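Local atomic coordinates of putative silent information regulator 2 (Leishmania infantum, PDB entry 5OL0), a protein that probably removes acetyl groups from lysine side chains of proteins in an NAD-dependent reaction, as a zinc-containing class I sirtuin. Residues E13-E18 against A25-E30; G65-E70 against P85-S90; I111-D116 against A304-L309; C123-Q126 against L131-A134; D198-A203 against A227-V232. All coordinates share one frame; numbering follows the deposited sequence.

Interaction 1 (E13-E18 against A25-E30); sequences EHVLGE and AHYIRE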
# COMPACT_ATOMS: atom_id res chain seq x y z
N GLU A 13 23.24 8.76 18.48
CA GLU A 13 22.36 8.09 19.46
C GLU A 13 20.94 8.10 18.92
O GLU A 13 20.35 9.18 18.65
CB GLU A 13 22.32 8.81 20.83
CG GLU A 13 23.45 8.46 21.75
CD GLU A 13 23.46 7.01 22.17
OE1 GLU A 13 22.37 6.37 22.32
OE2 GLU A 13 24.58 6.52 22.36
N HIS A 14 20.38 6.90 18.85
CA HIS A 14 19.11 6.65 18.23
C HIS A 14 17.92 6.88 19.18
O HIS A 14 17.89 6.40 20.31
CB HIS A 14 19.05 5.21 17.67
CG HIS A 14 18.21 5.13 16.45
ND1 HIS A 14 16.84 5.17 16.52
CD2 HIS A 14 18.52 5.12 15.12
CE1 HIS A 14 16.34 5.17 15.30
NE2 HIS A 14 17.34 5.14 14.43
N VAL A 15 16.89 7.51 18.67
CA VAL A 15 15.63 7.64 19.42
C VAL A 15 15.11 6.28 19.95
O VAL A 15 14.43 6.24 20.98
CB VAL A 15 14.58 8.34 18.52
CG1 VAL A 15 13.18 8.25 19.05
CG2 VAL A 15 14.94 9.81 18.36
N LEU A 16 15.40 5.17 19.25
CA LEU A 16 14.91 3.86 19.69
C LEU A 16 15.79 3.17 20.76
O LEU A 16 15.42 2.10 21.24
CB LEU A 16 14.73 2.90 18.50
CG LEU A 16 13.65 3.23 17.50
CD1 LEU A 16 13.73 2.24 16.33
CD2 LEU A 16 12.26 3.20 18.14
N GLY A 17 16.95 3.75 21.08
CA GLY A 17 17.93 3.13 21.97
C GLY A 17 18.74 2.21 21.11
O GLY A 17 19.74 2.62 20.56
N GLU A 18 18.28 0.98 20.93
CA GLU A 18 18.89 0.05 19.99
C GLU A 18 18.05 0.01 18.74
O GLU A 18 16.88 -0.32 18.82
CB GLU A 18 18.98 -1.35 20.58
CG GLU A 18 19.89 -1.43 21.79
CD GLU A 18 21.28 -0.92 21.47
OE1 GLU A 18 21.97 -1.58 20.65
OE2 GLU A 18 21.66 0.15 22.00
N ALA A 25 10.36 -2.97 19.52
CA ALA A 25 9.27 -3.52 20.34
C ALA A 25 9.31 -2.96 21.77
O ALA A 25 8.26 -2.60 22.32
CB ALA A 25 9.35 -5.03 20.41
N HIS A 26 10.51 -2.93 22.36
CA HIS A 26 10.75 -2.26 23.67
C HIS A 26 10.25 -0.84 23.68
O HIS A 26 9.58 -0.43 24.64
CB HIS A 26 12.24 -2.12 24.03
CG HIS A 26 12.84 -3.29 24.75
ND1 HIS A 26 12.62 -3.54 26.09
CD2 HIS A 26 13.75 -4.22 24.34
CE1 HIS A 26 13.32 -4.60 26.45
NE2 HIS A 26 14.01 -5.03 25.41
N TYR A 27 10.60 -0.09 22.65
CA TYR A 27 10.21 1.33 22.59
C TYR A 27 8.69 1.45 22.55
O TYR A 27 8.10 2.25 23.31
CB TYR A 27 10.83 2.02 21.37
CG TYR A 27 10.48 3.50 21.14
CD1 TYR A 27 9.28 3.89 20.48
CD2 TYR A 27 11.38 4.52 21.51
CE1 TYR A 27 8.95 5.24 20.28
CE2 TYR A 27 11.09 5.89 21.26
CZ TYR A 27 9.89 6.25 20.65
OH TYR A 27 9.57 7.56 20.44
N ILE A 28 8.05 0.67 21.70
CA ILE A 28 6.56 0.65 21.65
C ILE A 28 5.93 0.31 23.03
O ILE A 28 4.94 0.96 23.46
CB ILE A 28 6.07 -0.35 20.59
CG1 ILE A 28 6.33 0.21 19.15
CG2 ILE A 28 4.60 -0.63 20.76
CD1 ILE A 28 6.20 -0.86 18.10
N ARG A 29 6.49 -0.67 23.71
CA ARG A 29 5.93 -1.10 24.99
C ARG A 29 6.27 -0.13 26.11
O ARG A 29 5.35 0.37 26.74
CB ARG A 29 6.36 -2.52 25.35
CG ARG A 29 5.65 -3.54 24.46
CD ARG A 29 6.21 -4.95 24.61
NE ARG A 29 5.52 -5.73 25.63
CZ ARG A 29 5.66 -7.04 25.83
NH1 ARG A 29 6.49 -7.76 25.08
NH2 ARG A 29 4.96 -7.64 26.80
N GLU A 30 7.55 0.19 26.28
CA GLU A 30 8.00 1.07 27.34
C GLU A 30 7.37 2.47 27.20
O GLU A 30 6.89 3.07 28.18
CB GLU A 30 9.52 1.12 27.41
CG GLU A 30 10.15 -0.19 27.92
CD GLU A 30 11.70 -0.21 27.84
OE1 GLU A 30 12.31 -1.27 27.46
OE2 GLU A 30 12.32 0.84 28.14
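The CD2 methyl of L16 sits on one face of the Y27 ring, 3.8 Å from its centroid and 25° off the ring normal, a CH-pi contact displaced toward the rim at CG. V15 supplies the rest of the packing. Its CG1 meets Y27 CE2 at 3.8 Å, and its carbonyl O lies 3.4 Å from that same CE2, approaching obliquely. Y27 can reach both residues because its CG stands anti to the backbone N (chi1 178°), which sends the ring off helix 21-30 toward the loop that precedes it. That loop contains a type I beta turn from H14 to G17. Within it the L16 amide bonds nearly straight to H14 ND1, 3.1 Å away and in the imidazole plane, while G17 N returns to H14 O. H14 NE2 is bonded in turn to D279 O, at the start of the last strand of the large parallel sheet. Away from the ring the arrangement opens to solvent: G17 and E18 are exposed, and on the helix so is H26, whose ND1 makes a weak bond to E30 OE1. The directional polar bonds thus lie within the turn and at H14, consistent with a neutral imidazole that accepts at ND1 and donates at NE2; the contact itself relies on apolar and CH-pi packing.

Interaction 2 (G65-E70 against P85-S90); sequences GKYNLE and PEIFYS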
# COMPACT_ATOMS: atom_id res chain seq x y z
N GLY A 65 5.11 -5.96 -23.12
CA GLY A 65 6.03 -5.97 -24.25
C GLY A 65 5.43 -5.47 -25.54
O GLY A 65 5.89 -4.47 -26.07
N LYS A 66 4.38 -6.14 -26.05
CA LYS A 66 3.83 -5.76 -27.37
C LYS A 66 3.49 -4.28 -27.45
O LYS A 66 3.70 -3.65 -28.49
CB LYS A 66 2.62 -6.61 -27.78
CG LYS A 66 1.28 -6.20 -27.18
CD LYS A 66 0.16 -7.17 -27.53
CE LYS A 66 0.42 -8.59 -27.05
NZ LYS A 66 0.94 -8.66 -25.65
N TYR A 67 3.01 -3.72 -26.34
CA TYR A 67 2.59 -2.31 -26.30
C TYR A 67 3.73 -1.29 -26.23
O TYR A 67 3.57 -0.18 -26.75
CB TYR A 67 1.57 -2.11 -25.16
CG TYR A 67 0.27 -2.86 -25.40
CD1 TYR A 67 -0.52 -2.58 -26.53
CD2 TYR A 67 -0.19 -3.82 -24.51
CE1 TYR A 67 -1.71 -3.25 -26.76
CE2 TYR A 67 -1.40 -4.49 -24.72
CZ TYR A 67 -2.14 -4.21 -25.85
OH TYR A 67 -3.32 -4.87 -26.08
N ASN A 68 4.88 -1.68 -25.69
CA ASN A 68 6.09 -0.83 -25.62
C ASN A 68 5.95 0.48 -24.85
O ASN A 68 5.94 1.54 -25.44
CB ASN A 68 6.61 -0.46 -27.02
CG ASN A 68 7.10 -1.66 -27.82
OD1 ASN A 68 7.52 -1.50 -28.95
ND2 ASN A 68 7.01 -2.85 -27.25
N LEU A 69 6.00 0.41 -23.54
CA LEU A 69 5.77 1.58 -22.71
C LEU A 69 7.05 2.07 -22.06
O LEU A 69 7.85 1.27 -21.55
CB LEU A 69 4.74 1.23 -21.62
CG LEU A 69 3.37 0.74 -22.09
CD1 LEU A 69 2.53 0.35 -20.88
CD2 LEU A 69 2.69 1.79 -22.96
N GLU A 70 7.21 3.39 -22.02
CA GLU A 70 8.23 4.02 -21.18
C GLU A 70 7.73 3.93 -19.73
O GLU A 70 7.39 4.95 -19.13
CB GLU A 70 8.51 5.47 -21.63
CG GLU A 70 9.95 5.96 -21.39
CD GLU A 70 10.98 5.29 -22.31
OE1 GLU A 70 10.87 5.45 -23.55
OE2 GLU A 70 11.90 4.60 -21.80
N PRO A 85 -8.02 1.79 -24.11
CA PRO A 85 -8.47 1.08 -22.90
C PRO A 85 -8.14 -0.43 -22.92
O PRO A 85 -7.83 -1.02 -21.88
CB PRO A 85 -9.97 1.41 -22.80
CG PRO A 85 -10.38 1.89 -24.16
CD PRO A 85 -9.15 2.40 -24.86
N GLU A 86 -8.08 -1.02 -24.11
CA GLU A 86 -7.68 -2.40 -24.24
C GLU A 86 -6.40 -2.68 -23.48
O GLU A 86 -6.24 -3.77 -22.96
CB GLU A 86 -7.63 -2.85 -25.73
CG GLU A 86 -6.64 -2.12 -26.64
CD GLU A 86 -7.15 -0.81 -27.27
OE1 GLU A 86 -8.18 -0.23 -26.81
OE2 GLU A 86 -6.49 -0.35 -28.24
N ILE A 87 -5.51 -1.69 -23.33
CA ILE A 87 -4.23 -1.94 -22.65
C ILE A 87 -4.43 -2.16 -21.15
O ILE A 87 -3.95 -3.14 -20.58
CB ILE A 87 -3.20 -0.81 -22.88
CG1 ILE A 87 -2.78 -0.77 -24.36
CG2 ILE A 87 -1.96 -1.01 -21.98
CD1 ILE A 87 -2.12 0.52 -24.82
N PHE A 88 -5.11 -1.25 -20.48
CA PHE A 88 -5.30 -1.49 -19.04
C PHE A 88 -6.22 -2.71 -18.85
O PHE A 88 -5.98 -3.50 -17.99
CB PHE A 88 -5.82 -0.28 -18.31
CG PHE A 88 -6.42 -0.62 -16.98
CD1 PHE A 88 -5.61 -0.79 -15.88
CD2 PHE A 88 -7.80 -0.81 -16.86
CE1 PHE A 88 -6.16 -1.12 -14.66
CE2 PHE A 88 -8.36 -1.16 -15.65
CZ PHE A 88 -7.54 -1.32 -14.55
N TYR A 89 -7.26 -2.86 -19.66
CA TYR A 89 -8.16 -3.99 -19.47
C TYR A 89 -7.45 -5.31 -19.64
O TYR A 89 -7.80 -6.28 -18.98
CB TYR A 89 -9.36 -3.91 -20.41
CG TYR A 89 -10.50 -3.23 -19.74
CD1 TYR A 89 -10.44 -1.86 -19.43
CD2 TYR A 89 -11.61 -3.93 -19.34
CE1 TYR A 89 -11.49 -1.23 -18.79
CE2 TYR A 89 -12.66 -3.31 -18.70
CZ TYR A 89 -12.60 -1.96 -18.43
OH TYR A 89 -13.66 -1.38 -17.76
N SER A 90 -6.47 -5.34 -20.54
CA SER A 90 -5.64 -6.51 -20.73
C SER A 90 -4.79 -6.80 -19.52
O SER A 90 -4.64 -7.95 -19.12
CB SER A 90 -4.81 -6.35 -21.98
OG SER A 90 -4.01 -7.47 -22.17
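Y67 and I87 form a CH-pi contact between two helices of the helical part of the small sirtuin domain, which stands apart from the large Rossmann-type domain. Y67 has the most surface buried here, followed by I87. CG1 of I87 is centred over one face of the phenol ring, 3.5 Å from the centroid and only 10° off the normal, so the methylene sits almost directly over the ring centre. The opposite face carries CG of K66, the preceding residue, 3.8 Å above the ring plane; the aromatic ring is thus held between two aliphatic groups. The lysine continues past the ring to bond its NZ to N63 O, one turn back on helix 59-67. I87 has CG1 beside its backbone N and anti to the carbonyl carbon (chi1 -67°), a setting that turns this branch to the ring, while CD1 reaches Y67 CD1 at 3.9 Å. L69 buries a smaller area. Its CB points toward helix 85-95, but the side chain stays short of close contact and touches L80 of helix 78-83, which I87 also touches. These apolar groups join the three helices, and a side-chain bond between S90 OG and N63 ND2 adds a polar tie beside them. Toward solvent the phenol passes the aliphatic part of E86, with Y67 OH 4.3 Å from E86 CG.

Interaction 3 (I111-D116 against A304-L309); sequences IRLLQD and AKRMRL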
# COMPACT_ATOMS: atom_id res chain seq x y z
N ILE A 111 -1.02 -5.82 10.98
CA ILE A 111 -1.63 -4.54 11.11
C ILE A 111 -3.01 -4.67 11.82
O ILE A 111 -3.43 -3.81 12.59
CB ILE A 111 -1.76 -3.87 9.68
CG1 ILE A 111 -0.38 -3.61 9.08
CG2 ILE A 111 -2.53 -2.59 9.80
CD1 ILE A 111 -0.41 -3.19 7.61
N ARG A 112 -3.76 -5.70 11.44
CA ARG A 112 -4.95 -6.00 12.14
C ARG A 112 -4.67 -6.17 13.64
O ARG A 112 -5.45 -5.66 14.48
CB ARG A 112 -5.58 -7.24 11.56
CG ARG A 112 -6.69 -7.89 12.39
CD ARG A 112 -7.84 -6.97 12.55
NE ARG A 112 -8.93 -7.54 13.35
CZ ARG A 112 -9.78 -8.53 12.96
NH1 ARG A 112 -10.76 -8.90 13.78
NH2 ARG A 112 -9.68 -9.17 11.80
N LEU A 113 -3.64 -6.92 13.99
CA LEU A 113 -3.29 -7.02 15.42
C LEU A 113 -2.99 -5.68 16.05
O LEU A 113 -3.43 -5.45 17.18
CB LEU A 113 -2.12 -7.93 15.65
CG LEU A 113 -2.34 -9.37 15.21
CD1 LEU A 113 -1.08 -10.14 15.61
CD2 LEU A 113 -3.61 -10.02 15.76
N LEU A 114 -2.27 -4.78 15.35
CA LEU A 114 -2.02 -3.48 15.96
C LEU A 114 -3.36 -2.79 16.25
O LEU A 114 -3.50 -2.16 17.26
CB LEU A 114 -1.18 -2.56 15.08
CG LEU A 114 0.27 -3.05 14.85
CD1 LEU A 114 1.02 -2.11 13.89
CD2 LEU A 114 1.00 -3.17 16.19
N GLN A 115 -4.32 -2.93 15.36
CA GLN A 115 -5.61 -2.30 15.57
C GLN A 115 -6.29 -2.87 16.78
O GLN A 115 -6.76 -2.14 17.64
CB GLN A 115 -6.52 -2.53 14.37
CG GLN A 115 -8.01 -2.25 14.56
CD GLN A 115 -8.72 -2.65 13.29
OE1 GLN A 115 -8.54 -2.02 12.24
NE2 GLN A 115 -9.45 -3.75 13.35
N ASP A 116 -6.32 -4.18 16.85
CA ASP A 116 -6.96 -4.83 18.01
C ASP A 116 -6.27 -4.55 19.34
O ASP A 116 -6.93 -4.61 20.38
CB ASP A 116 -7.12 -6.30 17.78
CG ASP A 116 -8.08 -6.59 16.60
OD1 ASP A 116 -8.79 -5.66 16.14
OD2 ASP A 116 -8.11 -7.73 16.10
N ALA A 304 0.15 -16.15 14.70
CA ALA A 304 0.20 -17.51 14.13
C ALA A 304 -1.24 -18.00 13.97
O ALA A 304 -1.60 -18.58 12.97
CB ALA A 304 1.01 -18.45 15.01
N LYS A 305 -2.08 -17.63 14.91
CA LYS A 305 -3.47 -17.98 14.84
C LYS A 305 -4.18 -17.30 13.66
O LYS A 305 -5.05 -17.91 13.04
CB LYS A 305 -4.18 -17.60 16.14
CG LYS A 305 -5.66 -17.97 16.14
CD LYS A 305 -6.30 -17.79 17.51
CE LYS A 305 -7.76 -18.22 17.46
NZ LYS A 305 -8.55 -17.44 18.43
N ARG A 306 -3.87 -16.04 13.35
CA ARG A 306 -4.51 -15.42 12.17
C ARG A 306 -4.00 -16.04 10.88
O ARG A 306 -4.74 -16.25 9.91
CB ARG A 306 -4.25 -13.92 12.09
CG ARG A 306 -4.95 -13.12 13.13
CD ARG A 306 -6.41 -12.95 12.81
NE ARG A 306 -7.13 -12.67 14.03
CZ ARG A 306 -7.10 -11.52 14.72
NH1 ARG A 306 -6.37 -10.48 14.31
NH2 ARG A 306 -7.82 -11.40 15.84
N MET A 307 -2.71 -16.31 10.86
CA MET A 307 -2.10 -16.89 9.70
C MET A 307 -2.59 -18.32 9.33
O MET A 307 -2.85 -18.59 8.17
CB MET A 307 -0.61 -16.86 9.88
CG MET A 307 -0.09 -15.43 9.68
SD MET A 307 1.64 -15.40 10.03
CE MET A 307 2.22 -16.08 8.46
N ARG A 308 -2.72 -19.20 10.31
CA ARG A 308 -3.35 -20.53 10.07
C ARG A 308 -4.79 -20.40 9.60
O ARG A 308 -5.17 -21.03 8.61
CB ARG A 308 -3.33 -21.41 11.32
CG ARG A 308 -2.02 -22.18 11.52
CD ARG A 308 -2.15 -23.23 12.62
NE ARG A 308 -2.77 -22.66 13.82
CZ ARG A 308 -2.16 -21.89 14.72
NH1 ARG A 308 -0.86 -21.57 14.60
NH2 ARG A 308 -2.86 -21.42 15.77
N LEU A 309 -5.56 -19.56 10.32
CA LEU A 309 -7.00 -19.32 10.05
C LEU A 309 -7.33 -18.86 8.63
O LEU A 309 -8.51 -18.86 8.24
CB LEU A 309 -7.64 -18.35 11.09
CG LEU A 309 -8.31 -18.93 12.37
CD1 LEU A 309 -7.51 -20.00 13.12
CD2 LEU A 309 -8.68 -17.81 13.33
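The guanidinium groups of R112 and R306 lie face to face, centres 4.4 Å apart and planes inclined by 23°, in an offset stack where NH1 of R306 overlies the rim of the R112 group. At the edges comes the carboxylate of D116: its OD1 is in the R112 plane, and its OD2 is near the plane of R306. The three residues make a salt-bridge network joining helix 106-116, which packs on the parallel sheet of the Rossmann-type domain, to the C-terminal helix 300-308. Within helix 106-116, R112 NE bridges to D116 OD2 at 2.9 Å, a bond weak in its angle. Between the helices, R306 NH2 lies a long 3.7 Å from D116 OD2. The shared anion would offset the two neighbouring positive charges. R112 NH2 also bonds to A135 O; the arginine chain, bent at chi2 (63°), brings the guanidinium back to D116. The axes of segments 111-116 and 304-308 approach to 11.5 Å, with 131° between their directions, a spacing bridged by the long R306 side chain. Its NH1, buried without a hydrogen-bond partner in the model, touches R112 CG and L113 CD2, each 3.2 Å away.

Interaction 4 (C123-Q126 against L131-A134); sequences CCTQ and LEKA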
# COMPACT_ATOMS: atom_id res chain seq x y z
N CYS A 123 -3.82 3.08 8.88
CA CYS A 123 -3.09 2.30 7.91
C CYS A 123 -3.35 2.94 6.55
O CYS A 123 -4.52 3.06 6.14
CB CYS A 123 -3.57 0.84 7.89
SG CYS A 123 -2.71 -0.11 6.59
N CYS A 124 -2.29 3.33 5.85
CA CYS A 124 -2.43 3.96 4.53
C CYS A 124 -1.68 3.08 3.56
O CYS A 124 -0.47 2.89 3.73
CB CYS A 124 -1.79 5.33 4.56
SG CYS A 124 -2.63 6.59 5.62
N THR A 125 -2.37 2.59 2.55
CA THR A 125 -1.77 1.65 1.59
C THR A 125 -1.80 2.25 0.19
O THR A 125 -2.74 2.89 -0.20
CB THR A 125 -2.51 0.30 1.60
OG1 THR A 125 -1.92 -0.61 0.69
CG2 THR A 125 -4.03 0.43 1.28
N GLN A 126 -0.74 2.08 -0.55
CA GLN A 126 -0.73 2.41 -1.94
C GLN A 126 -1.03 1.18 -2.81
O GLN A 126 -1.18 1.31 -4.01
CB GLN A 126 0.61 3.05 -2.32
CG GLN A 126 1.87 2.27 -2.17
CD GLN A 126 3.07 3.13 -2.57
OE1 GLN A 126 3.08 3.76 -3.60
NE2 GLN A 126 4.03 3.16 -1.78
N LEU A 131 -5.99 -6.20 0.41
CA LEU A 131 -5.64 -7.13 1.47
C LEU A 131 -5.66 -6.63 2.89
O LEU A 131 -5.79 -7.41 3.80
CB LEU A 131 -4.32 -7.82 1.18
CG LEU A 131 -4.33 -8.58 -0.11
CD1 LEU A 131 -2.95 -9.14 -0.47
CD2 LEU A 131 -5.38 -9.69 -0.11
N GLU A 132 -5.48 -5.35 3.10
CA GLU A 132 -5.63 -4.78 4.43
C GLU A 132 -7.10 -5.00 4.91
O GLU A 132 -7.34 -5.45 6.04
CB GLU A 132 -5.29 -3.30 4.45
CG GLU A 132 -3.84 -2.96 4.04
CD GLU A 132 -3.65 -2.86 2.51
OE1 GLU A 132 -4.63 -3.01 1.70
OE2 GLU A 132 -2.49 -2.70 2.13
N LYS A 133 -8.04 -4.66 4.03
CA LYS A 133 -9.48 -4.87 4.23
C LYS A 133 -9.77 -6.37 4.42
O LYS A 133 -10.52 -6.77 5.31
CB LYS A 133 -10.27 -4.33 3.03
CG LYS A 133 -11.79 -4.37 3.20
CD LYS A 133 -12.47 -3.52 2.13
CE LYS A 133 -13.96 -3.40 2.40
NZ LYS A 133 -14.81 -4.20 1.47
N ALA A 134 -9.10 -7.21 3.66
CA ALA A 134 -9.32 -8.67 3.80
C ALA A 134 -8.85 -9.17 5.14
O ALA A 134 -9.41 -10.10 5.67
CB ALA A 134 -8.60 -9.42 2.66
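OG1 of T125 has two partners: it donates to OE2 of E132 at 2.6 Å and is hydrogen-bonded to the amide N of N127. The contact lies within a beta-alpha-beta unit of the Rossmann-type domain, where strand 120-125 leads through a short loop into helix 131-134 and on to strand 142-144. OG1 meets OE2 from above the carboxylate plane, 51° out of it, and T125 CB is carried to 3.0 Å from the same E132 OE2, a tight approach. The methyl CG2 of T125 lies beside the other oxygen, 3.5 Å from E132 OE1, so the threonine bears on the carboxylate with both branches. E132 reaches the strand through a bend at chi2 (84°). Both C123 and T125 have CB pointing toward the helix, while that of C124 between them turns away. The E132 side chain is buried and touches V40, L142 and H108; the threonine hydroxyl would be expected to stabilise a charge on the carboxylate. The loop closed by the contact contains N127, I128 and D129, which with Q126 probably bind NAD(+), as in a close relative. D129 OD1 bonds to the amide of L131, and Q126 O to ND1 of H146, the likely proton acceptor. The contact thus joins the strand and helix at the two ends of this loop. Two residues back on the same face of the strand, C123 SG lies 4.0 Å from E132 CG.

Interaction 5 (D198-A203 against A227-V232); sequences DAFFDA and ALLPCV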
# COMPACT_ATOMS: atom_id res chain seq x y z
N ASP A 198 -10.47 11.68 -0.48
CA ASP A 198 -10.45 12.59 0.66
C ASP A 198 -9.79 12.03 1.88
O ASP A 198 -9.13 12.74 2.62
CB ASP A 198 -11.91 12.86 1.11
CG ASP A 198 -12.64 13.86 0.23
OD1 ASP A 198 -12.00 14.78 -0.31
OD2 ASP A 198 -13.89 13.77 0.17
N ALA A 199 -10.05 10.76 2.14
CA ALA A 199 -9.51 10.11 3.28
C ALA A 199 -7.97 10.08 3.26
O ALA A 199 -7.34 10.02 4.33
CB ALA A 199 -10.07 8.71 3.37
N PHE A 200 -7.36 10.09 2.08
CA PHE A 200 -5.89 10.25 2.01
C PHE A 200 -5.46 11.58 2.58
O PHE A 200 -4.55 11.67 3.40
CB PHE A 200 -5.34 10.12 0.58
CG PHE A 200 -3.94 10.53 0.50
CD1 PHE A 200 -2.94 9.69 0.93
CD2 PHE A 200 -3.61 11.84 0.15
CE1 PHE A 200 -1.63 10.09 0.92
CE2 PHE A 200 -2.30 12.24 0.12
CZ PHE A 200 -1.31 11.37 0.50
N PHE A 201 -6.15 12.65 2.18
CA PHE A 201 -5.79 14.00 2.68
C PHE A 201 -6.06 14.21 4.18
O PHE A 201 -5.30 14.91 4.86
CB PHE A 201 -6.44 15.07 1.78
CG PHE A 201 -5.90 15.02 0.39
CD1 PHE A 201 -4.62 15.50 0.14
CD2 PHE A 201 -6.62 14.40 -0.64
CE1 PHE A 201 -4.06 15.37 -1.13
CE2 PHE A 201 -6.07 14.28 -1.91
CZ PHE A 201 -4.77 14.78 -2.15
N ASP A 202 -7.08 13.54 4.67
CA ASP A 202 -7.38 13.45 6.14
C ASP A 202 -6.17 12.85 6.87
O ASP A 202 -5.63 13.41 7.82
CB ASP A 202 -8.61 12.57 6.32
CG ASP A 202 -9.10 12.52 7.74
OD1 ASP A 202 -9.72 13.51 8.17
OD2 ASP A 202 -8.83 11.53 8.46
N ALA A 203 -5.68 11.74 6.32
CA ALA A 203 -4.53 11.10 6.89
C ALA A 203 -3.28 11.97 6.81
O ALA A 203 -2.59 12.10 7.78
CB ALA A 203 -4.33 9.75 6.26
N ALA A 227 3.87 9.54 -1.09
CA ALA A 227 5.22 9.57 -0.51
C ALA A 227 5.44 10.73 0.47
O ALA A 227 6.41 10.75 1.20
CB ALA A 227 6.24 9.59 -1.60
N LEU A 228 4.51 11.67 0.56
CA LEU A 228 4.67 12.75 1.55
C LEU A 228 4.38 12.32 2.95
O LEU A 228 4.82 12.97 3.90
CB LEU A 228 3.78 13.92 1.26
CG LEU A 228 4.17 14.81 0.10
CD1 LEU A 228 3.00 15.76 -0.16
CD2 LEU A 228 5.42 15.60 0.51
N LEU A 229 3.63 11.24 3.10
CA LEU A 229 3.17 10.85 4.42
C LEU A 229 4.27 10.83 5.49
O LEU A 229 4.14 11.47 6.51
CB LEU A 229 2.41 9.52 4.37
CG LEU A 229 0.99 9.67 3.87
CD1 LEU A 229 0.46 8.32 3.43
CD2 LEU A 229 0.05 10.25 4.95
N PRO A 230 5.36 10.11 5.25
CA PRO A 230 6.37 10.05 6.30
C PRO A 230 7.22 11.30 6.43
O PRO A 230 8.01 11.40 7.40
CB PRO A 230 7.26 8.88 5.83
CG PRO A 230 7.11 8.85 4.35
CD PRO A 230 5.71 9.29 4.08
N CYS A 231 7.13 12.19 5.44
CA CYS A 231 7.80 13.49 5.49
C CYS A 231 7.16 14.50 6.44
O CYS A 231 7.83 15.45 6.82
CB CYS A 231 7.92 14.10 4.07
SG CYS A 231 8.88 12.94 3.00
N VAL A 232 5.88 14.34 6.77
CA VAL A 232 5.12 15.33 7.57
C VAL A 232 4.93 14.86 9.04
O VAL A 232 4.39 15.59 9.83
CB VAL A 232 3.74 15.70 6.95
CG1 VAL A 232 3.88 16.39 5.57
CG2 VAL A 232 2.85 14.50 6.78
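L229 meets helix 198-207 through both of its methyl branches. CD1 of L229 lies 3.7 Å from CE1 of F200, with the leucine CG next nearest at 4.0 Å from that carbon, and the approach to the ring is oblique. The other methyl rests against the backbone of A203, with L229 CD2 4.2 Å from A203 C. The two larger side chains slide past each other in opposite directions, and all three residues are buried, so this is an apolar seam without polar bonds between the segments. F200 has CG anti to its backbone N (chi1 169°), which swings the phenyl toward L229. The next shell flanks that ring: F201 CE1 lies at its edge in the ring plane, and F200 CD2 in turn stands over the centre of the F201 face, 3.6 Å above it. A145 and P225 also touch F200, whose side chain is about 7 Å from that of H146, the likely proton acceptor. The same helix serves the substrate side, since F201 packs on a basic side chain of the bound peptide and D198 OD1 makes a salt bridge to one. L229 is presented by a run, 227-231, with helical backbone angles but weak bonds, tied down where P230 O bonds to R239 NH1. D202 OD2 makes a salt bridge to R122 NH1 of strand 120-125. The seam thus lies against the parallel sheet, with A203 and L229 both touching C124 of strand 120-125 and L229 also L39 of strand 36-40.

How the interactions relate
Interactions 4 and 5 are the buried contacts, on opposite faces of strand 120-125: 123-126 pairs with its helix through a short polar bond, whereas 198-203 and 227-232 meet through apolar groups, and C124 touches both A203 and L229. Interaction 3 is nearer the surface and encloses both along the chain; I111 CD1 reaches C123 SG at 4.0 Å, linking its helix to interaction 4, while its own chemistry combines a guanidinium stack with a salt-bridge network whose link between the helices is long. Interactions 1 and 2 are partly buried, each a CH-pi contact onto a tyrosine, yet their centres are 47 Å apart on opposite sides of the chain's centre, one in the large domain, the other in the small.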